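Local coordinates for mambaquaretin-1 (Dendroaspis angusticeps, PDB 5M4V), which selectively antagonises the vasopressin type 2 receptor as a Kunitz-type mamba venom peptide, at residues S19-Y23 against N43-L48; R1-C5 against R53-G57; K10-A16 against F33-K39. All coordinates share one frame; numbering follows the deposited sequence. Where two conformers were deposited one is given.

Contact 1 of 3, residues S19-Y23 against N43-L48; sequences SAFYY and NRFSTL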
loop_
_atom_site.group_PDB
_atom_site.type_symbol
_atom_site.label_atom_id
_atom_site.label_comp_id
_atom_site.label_asym_id
_atom_site.label_seq_id
_atom_site.Cartn_x
_atom_site.Cartn_y
_atom_site.Cartn_z
ATOM N N SER A 19 -5.267 -1.359 -9.221
ATOM C CA SER A 19 -5.691 -0.452 -8.137
ATOM C C SER A 19 -5.195 -1.026 -6.829
ATOM O O SER A 19 -5.346 -2.251 -6.591
ATOM C CB SER A 19 -7.228 -0.443 -8.144
ATOM O OG SER A 19 -7.773 0.253 -7.003
ATOM N N ALA A 20 -4.604 -0.209 -5.933
ATOM C CA ALA A 20 -4.176 -0.729 -4.648
ATOM C C ALA A 20 -4.190 0.403 -3.620
ATOM O O ALA A 20 -4.541 1.539 -3.934
ATOM C CB ALA A 20 -2.781 -1.348 -4.804
ATOM N N PHE A 21 -3.846 0.031 -2.389
ATOM C CA PHE A 21 -3.825 0.958 -1.273
ATOM C C PHE A 21 -2.556 0.735 -0.493
ATOM O O PHE A 21 -2.024 -0.378 -0.416
ATOM C CB PHE A 21 -5.068 0.716 -0.369
ATOM C CG PHE A 21 -6.313 1.013 -1.098
ATOM C CD1 PHE A 21 -6.891 2.278 -1.136
ATOM C CD2 PHE A 21 -6.956 0.017 -1.830
ATOM C CE1 PHE A 21 -8.014 2.545 -1.838
ATOM C CE2 PHE A 21 -8.103 0.269 -2.560
ATOM C CZ PHE A 21 -8.638 1.536 -2.570
ATOM N N TYR A 22 -2.066 1.811 0.161
ATOM C CA TYR A 22 -0.880 1.764 1.008
ATOM C C TYR A 22 -1.093 2.645 2.228
ATOM O O TYR A 22 -1.904 3.587 2.175
ATOM C CB TYR A 22 0.379 2.236 0.263
ATOM C CG TYR A 22 0.470 3.688 0.019
ATOM C CD1 TYR A 22 -0.205 4.327 -1.003
ATOM C CD2 TYR A 22 1.286 4.507 0.816
ATOM C CE1 TYR A 22 -0.103 5.666 -1.251
ATOM C CE2 TYR A 22 1.375 5.876 0.580
ATOM C CZ TYR A 22 0.684 6.456 -0.441
ATOM O OH TYR A 22 0.810 7.816 -0.705
ATOM N N TYR A 23 -0.342 2.382 3.287
ATOM C CA TYR A 23 -0.353 3.217 4.499
ATOM C C TYR A 23 0.749 4.250 4.446
ATOM O O TYR A 23 1.894 3.920 4.105
ATOM C CB TYR A 23 -0.149 2.293 5.705
ATOM C CG TYR A 23 0.005 3.082 6.993
ATOM C CD1 TYR A 23 -1.103 3.504 7.725
ATOM C CD2 TYR A 23 1.286 3.382 7.484
ATOM C CE1 TYR A 23 -0.931 4.202 8.934
ATOM C CE2 TYR A 23 1.462 4.107 8.651
ATOM C CZ TYR A 23 0.365 4.478 9.376
ATOM O OH TYR A 23 0.600 5.200 10.542
ATOM N N ASN A 43 3.742 -3.155 1.852
ATOM C CA ASN A 43 2.798 -2.072 2.123
ATOM C C ASN A 43 1.907 -1.849 0.878
ATOM O O ASN A 43 2.002 -0.853 0.163
ATOM C CB ASN A 43 3.529 -0.829 2.516
ATOM C CG ASN A 43 2.595 0.315 2.881
ATOM O OD1 ASN A 43 1.414 0.102 3.123
ATOM N ND2 ASN A 43 3.135 1.526 2.896
ATOM N N ARG A 44 1.053 -2.853 0.653
ATOM C CA ARG A 44 0.241 -2.870 -0.533
ATOM C C ARG A 44 -0.958 -3.773 -0.234
ATOM O O ARG A 44 -0.788 -4.924 0.160
ATOM C CB ARG A 44 0.990 -3.419 -1.734
ATOM C CG ARG A 44 0.156 -3.518 -2.980
ATOM C CD ARG A 44 0.793 -3.980 -4.224
ATOM N NE ARG A 44 0.914 -5.424 -4.278
ATOM C CZ ARG A 44 2.065 -6.041 -4.069
ATOM N NH1 ARG A 44 3.121 -5.317 -3.766
ATOM N NH2 ARG A 44 2.218 -7.347 -4.252
ATOM N N PHE A 45 -2.152 -3.260 -0.511
ATOM C CA PHE A 45 -3.389 -3.931 -0.166
ATOM C C PHE A 45 -4.364 -3.803 -1.310
ATOM O O PHE A 45 -4.439 -2.786 -1.990
ATOM C CB PHE A 45 -4.000 -3.319 1.101
ATOM C CG PHE A 45 -3.054 -3.307 2.238
ATOM C CD1 PHE A 45 -2.908 -4.388 3.072
ATOM C CD2 PHE A 45 -2.190 -2.241 2.458
ATOM C CE1 PHE A 45 -2.006 -4.423 4.090
ATOM C CE2 PHE A 45 -1.268 -2.247 3.483
ATOM C CZ PHE A 45 -1.192 -3.355 4.300
ATOM N N SER A 46 -5.200 -4.826 -1.508
ATOM C CA SER A 46 -6.170 -4.797 -2.615
ATOM C C SER A 46 -7.401 -3.997 -2.267
ATOM O O SER A 46 -8.151 -3.624 -3.189
ATOM C CB SER A 46 -6.591 -6.211 -3.095
ATOM O OG SER A 46 -7.223 -6.833 -1.953
ATOM N N THR A 47 -7.681 -3.758 -0.985
ATOM C CA THR A 47 -8.829 -2.985 -0.599
ATOM C C THR A 47 -8.450 -1.979 0.481
ATOM O O THR A 47 -7.511 -2.180 1.242
ATOM C CB THR A 47 -9.962 -3.835 -0.125
ATOM O OG1 THR A 47 -9.629 -4.410 1.142
ATOM C CG2 THR A 47 -10.431 -4.900 -1.075
ATOM N N LEU A 48 -9.223 -0.909 0.537
ATOM C CA LEU A 48 -9.053 0.134 1.557
ATOM C C LEU A 48 -9.278 -0.472 2.930
ATOM O O LEU A 48 -8.528 -0.192 3.879
ATOM C CB LEU A 48 -9.989 1.277 1.238
ATOM C CG LEU A 48 -10.008 2.453 2.247
ATOM C CD1 LEU A 48 -8.621 3.032 2.443
ATOM C CD2 LEU A 48 -10.966 3.483 1.727
HETATM O O HOH W 1 -8.269 -2.736 -5.671
#
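Asn43 ND2 is held by two carbonyl oxygens: it gives one bond of 3.0 Å to Tyr23 O, which lies close to the amide plane, and a second to Leu7 O. This buried asparagine belongs to the core of the Kunitz (BPTI-like) fold, where residues 43-48 run beside strand 18-24 of the central hairpin. The other polar atom of the amide, Asn43 OD1, accepts the N-H of Tyr23 N at 2.9 Å on one of its lone pairs, with the hydrogen almost in line (177°). With CG anti to the backbone N (chi1 -177°), the amide reaches across to the end of the strand, and the paired bonds to Tyr23 fix its rotation.

Further along, Phe21 and Phe45 form a single antiparallel bridge of the hydrogen-bonded type. Phe21 N reaches Phe45 O at 2.9 Å, and Phe45 N reaches Phe21 O at the same length. On the opposite edge of strand 18-24, Ala20 and Tyr22 make backbone bonds to Phe33 and His31, so the strand pairs with its hairpin partner on that side and is joined to residues 43-48, which form no regular strand, by this single bridge on the other.

Beyond the bridge the chain turns into helix 48-55, with Thr47 OG1 capping Lys50 N. The Phe21 ring lies against this start: Leu48 CB sits over its face, 4.0 Å from the centroid and 14° off the normal, and Leu48 N covers the same face nearer the rim. Ser46 O approaches the ring edge in its plane. Water 1 ties the two backbones together, donating to Ser19 O and, at 2.6 Å, to Ser46 O.

Contact 2 of 3, residues R1-C5 against R53-G57; sequences RPSFC and RTCVG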
loop_
_atom_site.group_PDB
_atom_site.type_symbol
_atom_site.label_atom_id
_atom_site.label_comp_id
_atom_site.label_asym_id
_atom_site.label_seq_id
_atom_site.Cartn_x
_atom_site.Cartn_y
_atom_site.Cartn_z
ATOM N N ARG A 1 1.099 -0.521 14.888
ATOM C CA ARG A 1 0.835 -1.136 13.551
ATOM C C ARG A 1 2.017 -2.059 13.281
ATOM O O ARG A 1 3.128 -1.811 13.739
ATOM C CB ARG A 1 0.701 -0.089 12.513
ATOM C CG ARG A 1 1.920 0.796 12.308
ATOM C CD ARG A 1 1.592 2.016 11.498
ATOM N NE ARG A 1 2.718 2.961 11.542
ATOM C CZ ARG A 1 2.979 3.801 12.499
ATOM N NH1 ARG A 1 4.032 4.632 12.356
ATOM N NH2 ARG A 1 2.153 3.964 13.520
ATOM N N PRO A 2 1.841 -3.057 12.373
ATOM C CA PRO A 2 2.948 -3.827 11.876
ATOM C C PRO A 2 4.021 -2.931 11.258
ATOM O O PRO A 2 3.721 -1.979 10.543
ATOM C CB PRO A 2 2.324 -4.745 10.817
ATOM C CG PRO A 2 0.913 -4.917 11.287
ATOM C CD PRO A 2 0.573 -3.561 11.826
ATOM N N SER A 3 5.304 -3.300 11.456
ATOM C CA SER A 3 6.375 -2.437 10.965
ATOM C C SER A 3 6.359 -2.304 9.411
ATOM O O SER A 3 6.786 -1.295 8.896
ATOM C CB SER A 3 7.682 -2.776 11.474
ATOM O OG SER A 3 7.898 -4.065 11.052
ATOM N N PHE A 4 5.852 -3.331 8.692
ATOM C CA PHE A 4 5.856 -3.244 7.240
ATOM C C PHE A 4 4.892 -2.173 6.717
ATOM O O PHE A 4 5.053 -1.724 5.562
ATOM C CB PHE A 4 5.592 -4.583 6.515
ATOM C CG PHE A 4 4.228 -5.172 6.723
ATOM C CD1 PHE A 4 3.178 -4.789 5.943
ATOM C CD2 PHE A 4 4.027 -6.198 7.569
ATOM C CE1 PHE A 4 1.951 -5.381 6.140
ATOM C CE2 PHE A 4 2.868 -6.753 7.761
ATOM C CZ PHE A 4 1.785 -6.373 7.094
ATOM N N CYS A 5 3.940 -1.725 7.541
ATOM C CA CYS A 5 3.138 -0.592 7.159
ATOM C C CYS A 5 3.969 0.647 6.857
ATOM O O CYS A 5 3.539 1.516 6.101
ATOM C CB CYS A 5 2.171 -0.274 8.288
ATOM S SG CYS A 5 0.946 -1.576 8.649
ATOM N N ARG A 53 -7.535 -2.384 8.287
ATOM C CA ARG A 53 -7.493 -3.459 9.298
ATOM C C ARG A 53 -6.085 -3.801 9.665
ATOM O O ARG A 53 -5.780 -4.151 10.816
ATOM C CB ARG A 53 -8.230 -4.732 8.755
ATOM C CG ARG A 53 -9.733 -4.638 8.645
ATOM C CD ARG A 53 -10.327 -5.823 7.785
ATOM N NE ARG A 53 -10.511 -7.183 8.334
ATOM C CZ ARG A 53 -10.477 -8.368 7.684
ATOM N NH1 ARG A 53 -10.856 -9.445 8.316
ATOM N NH2 ARG A 53 -10.331 -8.372 6.334
ATOM N N THR A 54 -5.155 -3.676 8.703
ATOM C CA THR A 54 -3.766 -4.046 8.937
ATOM C C THR A 54 -3.007 -2.906 9.636
ATOM O O THR A 54 -2.237 -3.162 10.568
ATOM C CB THR A 54 -3.051 -4.424 7.670
ATOM O OG1 THR A 54 -3.797 -5.439 6.981
ATOM C CG2 THR A 54 -1.638 -4.902 7.906
ATOM N N CYS A 55 -3.196 -1.665 9.153
ATOM C CA CYS A 55 -2.280 -0.602 9.493
ATOM C C CYS A 55 -2.878 0.601 10.270
ATOM O O CYS A 55 -2.065 1.358 10.800
ATOM C CB CYS A 55 -1.602 -0.016 8.204
ATOM S SG CYS A 55 -0.583 -1.203 7.310
ATOM N N VAL A 56 -4.198 0.740 10.266
ATOM C CA VAL A 56 -4.855 1.921 10.818
ATOM C C VAL A 56 -5.636 1.618 12.086
ATOM O O VAL A 56 -5.574 2.450 13.012
ATOM C CB VAL A 56 -5.731 2.627 9.769
ATOM C CG1 VAL A 56 -6.495 3.810 10.349
ATOM C CG2 VAL A 56 -4.908 3.055 8.570
ATOM N N GLY A 57 -6.380 0.577 12.118
ATOM C CA GLY A 57 -7.259 0.222 13.239
ATOM C C GLY A 57 -8.454 -0.002 12.264
ATOM O O GLY A 57 -9.127 0.838 11.517
ATOM O OXT GLY A 57 -8.694 -1.155 11.961
#
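From Cys5 CB the side chain runs to Cys5 SG and the covalent bond to Cys55 SG at 2.1 Å. Both cysteines have SG anti to the carbonyl carbon (chi1 -64° and -63°), and the disulfide torsion is -87°, close to the unstrained right angle. Besides its bonded partner, Cys5 SG has Thr54 O at 4.0 Å and the methyl Thr54 CG2 at 4.3 Å. This is the disulfide that joins the two ends of the chain in the Kunitz fold: the 3-10 turn that begins at Ser3, with its bond from Cys5 N to Pro2 O, is linked to the last turn of helix 48-55. Tyr23 of the hairpin touches both cysteines.

No hydrogen bond crosses between the segments, and the remaining contacts are van der Waals. Pro2 CD presses on Thr54 O at 3.1 Å, while Arg1 CB lies 3.6 Å from Cys55 O; the rest of the arginine chain turns toward Asn6, whose OD1 takes the bond from Arg1 NE. Thr54 points its methyl, CG2, at the Phe4 ring, meeting CZ obliquely at 3.8 Å, and the two side chains cross at about a right angle. Thr54 OG1 is bonded to Lys50 O one helical turn back.

Contact 3 of 3, residues K10-A16 against F33-K39; sequences KPGPCKA and FTYGGCK. With PGO (S-1,2-propanediol), chain B.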
loop_
_atom_site.group_PDB
_atom_site.type_symbol
_atom_site.label_atom_id
_atom_site.label_comp_id
_atom_site.label_asym_id
_atom_site.label_seq_id
_atom_site.Cartn_x
_atom_site.Cartn_y
_atom_site.Cartn_z
ATOM N N LYS A 10 5.495 1.467 -3.145
ATOM C CA LYS A 10 6.343 0.974 -4.215
ATOM C C LYS A 10 5.524 0.531 -5.413
ATOM O O LYS A 10 5.090 -0.627 -5.509
ATOM C CB LYS A 10 7.258 -0.143 -3.698
ATOM C CG LYS A 10 8.360 -0.506 -4.678
ATOM C CD LYS A 10 9.304 -1.482 -4.120
ATOM C CE LYS A 10 10.478 -1.555 -5.072
ATOM N NZ LYS A 10 11.086 -2.757 -5.170
ATOM N N PRO A 11 5.251 1.449 -6.361
ATOM C CA PRO A 11 4.531 1.059 -7.576
ATOM C C PRO A 11 5.256 0.037 -8.404
ATOM O O PRO A 11 4.622 -0.744 -9.128
ATOM C CB PRO A 11 4.334 2.393 -8.343
ATOM C CG PRO A 11 4.527 3.489 -7.302
ATOM C CD PRO A 11 5.510 2.874 -6.276
ATOM N N GLY A 12 6.563 0.014 -8.315
ATOM C CA GLY A 12 7.371 -0.787 -9.095
ATOM C C GLY A 12 7.498 -0.228 -10.591
ATOM O O GLY A 12 6.869 0.750 -10.959
ATOM N N PRO A 13 8.166 -0.931 -11.428
ATOM C CA PRO A 13 8.506 -0.470 -12.792
ATOM C C PRO A 13 7.558 -1.015 -13.860
ATOM O O PRO A 13 7.718 -0.610 -15.053
ATOM C CB PRO A 13 9.912 -0.986 -12.979
ATOM C CG PRO A 13 9.881 -2.256 -12.212
ATOM C CD PRO A 13 8.960 -2.115 -10.961
ATOM N N CYS A 14 6.829 -2.078 -13.474
ATOM C CA CYS A 14 5.961 -2.587 -14.437
ATOM C C CYS A 14 4.763 -1.613 -14.674
ATOM O O CYS A 14 4.581 -0.673 -13.860
ATOM C CB CYS A 14 5.503 -4.001 -14.196
ATOM S SG CYS A 14 6.798 -5.300 -14.246
ATOM N N LYS A 15 3.966 -1.811 -15.705
ATOM C CA LYS A 15 2.929 -0.863 -16.080
ATOM C C LYS A 15 1.602 -1.460 -16.303
ATOM O O LYS A 15 0.781 -1.057 -17.210
ATOM C CB LYS A 15 3.391 -0.036 -17.282
ATOM C CG LYS A 15 4.638 0.714 -16.980
ATOM C CD LYS A 15 4.457 1.912 -16.077
ATOM C CE LYS A 15 5.762 2.318 -15.410
ATOM N NZ LYS A 15 5.639 3.518 -14.487
ATOM N N ALA A 16 1.274 -2.445 -15.498
ATOM C CA ALA A 16 -0.045 -2.990 -15.488
ATOM C C ALA A 16 -0.876 -2.007 -14.702
ATOM O O ALA A 16 -0.336 -0.998 -14.093
ATOM C CB ALA A 16 -0.077 -4.337 -14.924
ATOM N N PHE A 33 -2.953 3.907 -4.600
ATOM C CA PHE A 33 -1.892 4.035 -5.578
ATOM C C PHE A 33 -2.153 3.038 -6.675
ATOM O O PHE A 33 -2.936 2.134 -6.569
ATOM C CB PHE A 33 -0.488 3.893 -4.953
ATOM C CG PHE A 33 -0.009 2.465 -4.649
ATOM C CD1 PHE A 33 -0.570 1.733 -3.622
ATOM C CD2 PHE A 33 1.029 1.900 -5.336
ATOM C CE1 PHE A 33 -0.056 0.498 -3.259
ATOM C CE2 PHE A 33 1.537 0.653 -4.985
ATOM C CZ PHE A 33 0.996 -0.024 -3.941
ATOM N N THR A 34 -1.409 3.225 -7.778
ATOM C CA THR A 34 -1.468 2.288 -8.870
ATOM C C THR A 34 -0.241 1.375 -8.806
ATOM O O THR A 34 0.887 1.861 -8.955
ATOM C CB THR A 34 -1.533 3.000 -10.229
ATOM O OG1 THR A 34 -2.666 3.858 -10.232
ATOM C CG2 THR A 34 -1.631 2.030 -11.356
ATOM N N TYR A 35 -0.439 0.113 -8.526
ATOM C CA TYR A 35 0.644 -0.841 -8.528
ATOM C C TYR A 35 0.862 -1.326 -9.959
ATOM O O TYR A 35 -0.078 -1.735 -10.633
ATOM C CB TYR A 35 0.321 -1.997 -7.624
ATOM C CG TYR A 35 1.343 -3.081 -7.555
ATOM C CD1 TYR A 35 2.696 -2.829 -7.324
ATOM C CD2 TYR A 35 0.986 -4.460 -7.718
ATOM C CE1 TYR A 35 3.621 -3.833 -7.276
ATOM C CE2 TYR A 35 1.935 -5.465 -7.623
ATOM C CZ TYR A 35 3.242 -5.114 -7.394
ATOM O OH TYR A 35 4.223 -6.101 -7.308
ATOM N N GLY A 36 2.136 -1.307 -10.376
ATOM C CA GLY A 36 2.433 -1.740 -11.771
ATOM C C GLY A 36 2.430 -3.260 -11.965
ATOM O O GLY A 36 2.520 -3.634 -13.148
ATOM N N GLY A 37 2.376 -4.025 -10.900
ATOM C CA GLY A 37 2.191 -5.475 -11.025
ATOM C C GLY A 37 3.395 -6.301 -10.705
ATOM O O GLY A 37 3.259 -7.512 -10.607
ATOM N N CYS A 38 4.585 -5.713 -10.544
ATOM C CA CYS A 38 5.785 -6.456 -10.193
ATOM C C CYS A 38 6.651 -5.649 -9.203
ATOM O O CYS A 38 6.662 -4.459 -9.149
ATOM C CB CYS A 38 6.625 -6.802 -11.424
ATOM S SG CYS A 38 7.520 -5.390 -12.251
ATOM N N LYS A 39 7.428 -6.426 -8.460
ATOM C CA LYS A 39 8.551 -5.833 -7.618
ATOM C C LYS A 39 8.033 -4.953 -6.485
ATOM O O LYS A 39 8.770 -4.089 -6.037
ATOM C CB LYS A 39 9.644 -5.075 -8.437
ATOM C CG LYS A 39 10.229 -5.989 -9.543
ATOM C CD LYS A 39 11.378 -5.287 -10.232
ATOM C CE LYS A 39 12.700 -5.674 -9.570
ATOM N NZ LYS A 39 13.821 -4.871 -10.130
HETATM C C1 PGO B . 13.113 -1.819 -7.655
HETATM C C2 PGO B . 12.106 -1.484 -8.726
HETATM C C3 PGO B . 12.599 -0.637 -9.935
HETATM O O1 PGO B . 13.276 -3.010 -6.828
HETATM O O2 PGO B . 10.880 -0.676 -8.165
HETATM O O HOH W 2 5.478 -2.788 -10.932
#
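The two loops at the Cys14-Cys38 end of the molecule, which in Kunitz protease inhibitors form the antiprotease site, are joined here by a disulfide and a bridging water. Cys14 SG bonds Cys38 SG at 2.1 Å with a torsion of 97°. The two halves differ: Cys14 SG is anti to its carbonyl carbon, whereas Cys38 SG stands between N and C (chi1 71°).

Inside the loop pair, Pro11 O takes the N-H of Gly36 at 2.8 Å and a second bond from water 2, which in turn accepts from Cys14 N and Cys38 N. This water therefore bridges both loops of the Kunitz domain. Gly36 has no CB, and its CA makes a CA-H...O contact to Cys14 O at 3.2 Å. Ala16 N closes the other end on Gly36 O at 2.9 Å, tilted 30° from the carbonyl plane. Within 33-39, Gly37 N lies 3.4 Å above the centre of the Tyr35 ring, and Tyr35 OH bonds Gly40 N.

At the outer rim, Lys10, with CG anti to the backbone N, reaches across to the other loop, and NZ meets Lys39 O at 2.8 Å, nearly in line with the C=O; the same NZ bonds O1 of a propanediol, probably from the crystallisation liquor. Lys39 CD packs on Pro13 CG at 3.9 Å.

How the contacts relate
The centre of contact 1 lies about 4 Å from the chain centre; it is the most central of the three, though only partly buried, and relies on backbone pairing, a buried amide and a ring face. Contacts 2 and 3 sit on opposite sides of that centre, with centres about 21 Å apart, and each carries a disulfide; contact 3 is the most exposed. In both contacts 1 and 3 a water bridges the segments. Contact 2 has no cross-segment hydrogen bond, whereas contact 3 has three. Contacts 1 and 3 share the hairpin sheet, since their strands 18-24 and 29-35 are neighbours, and the Tyr35 ring forms a cation-pi pair with Arg44. Contact 2 meets contact 1 where Asn43 CB packs against Phe4 O.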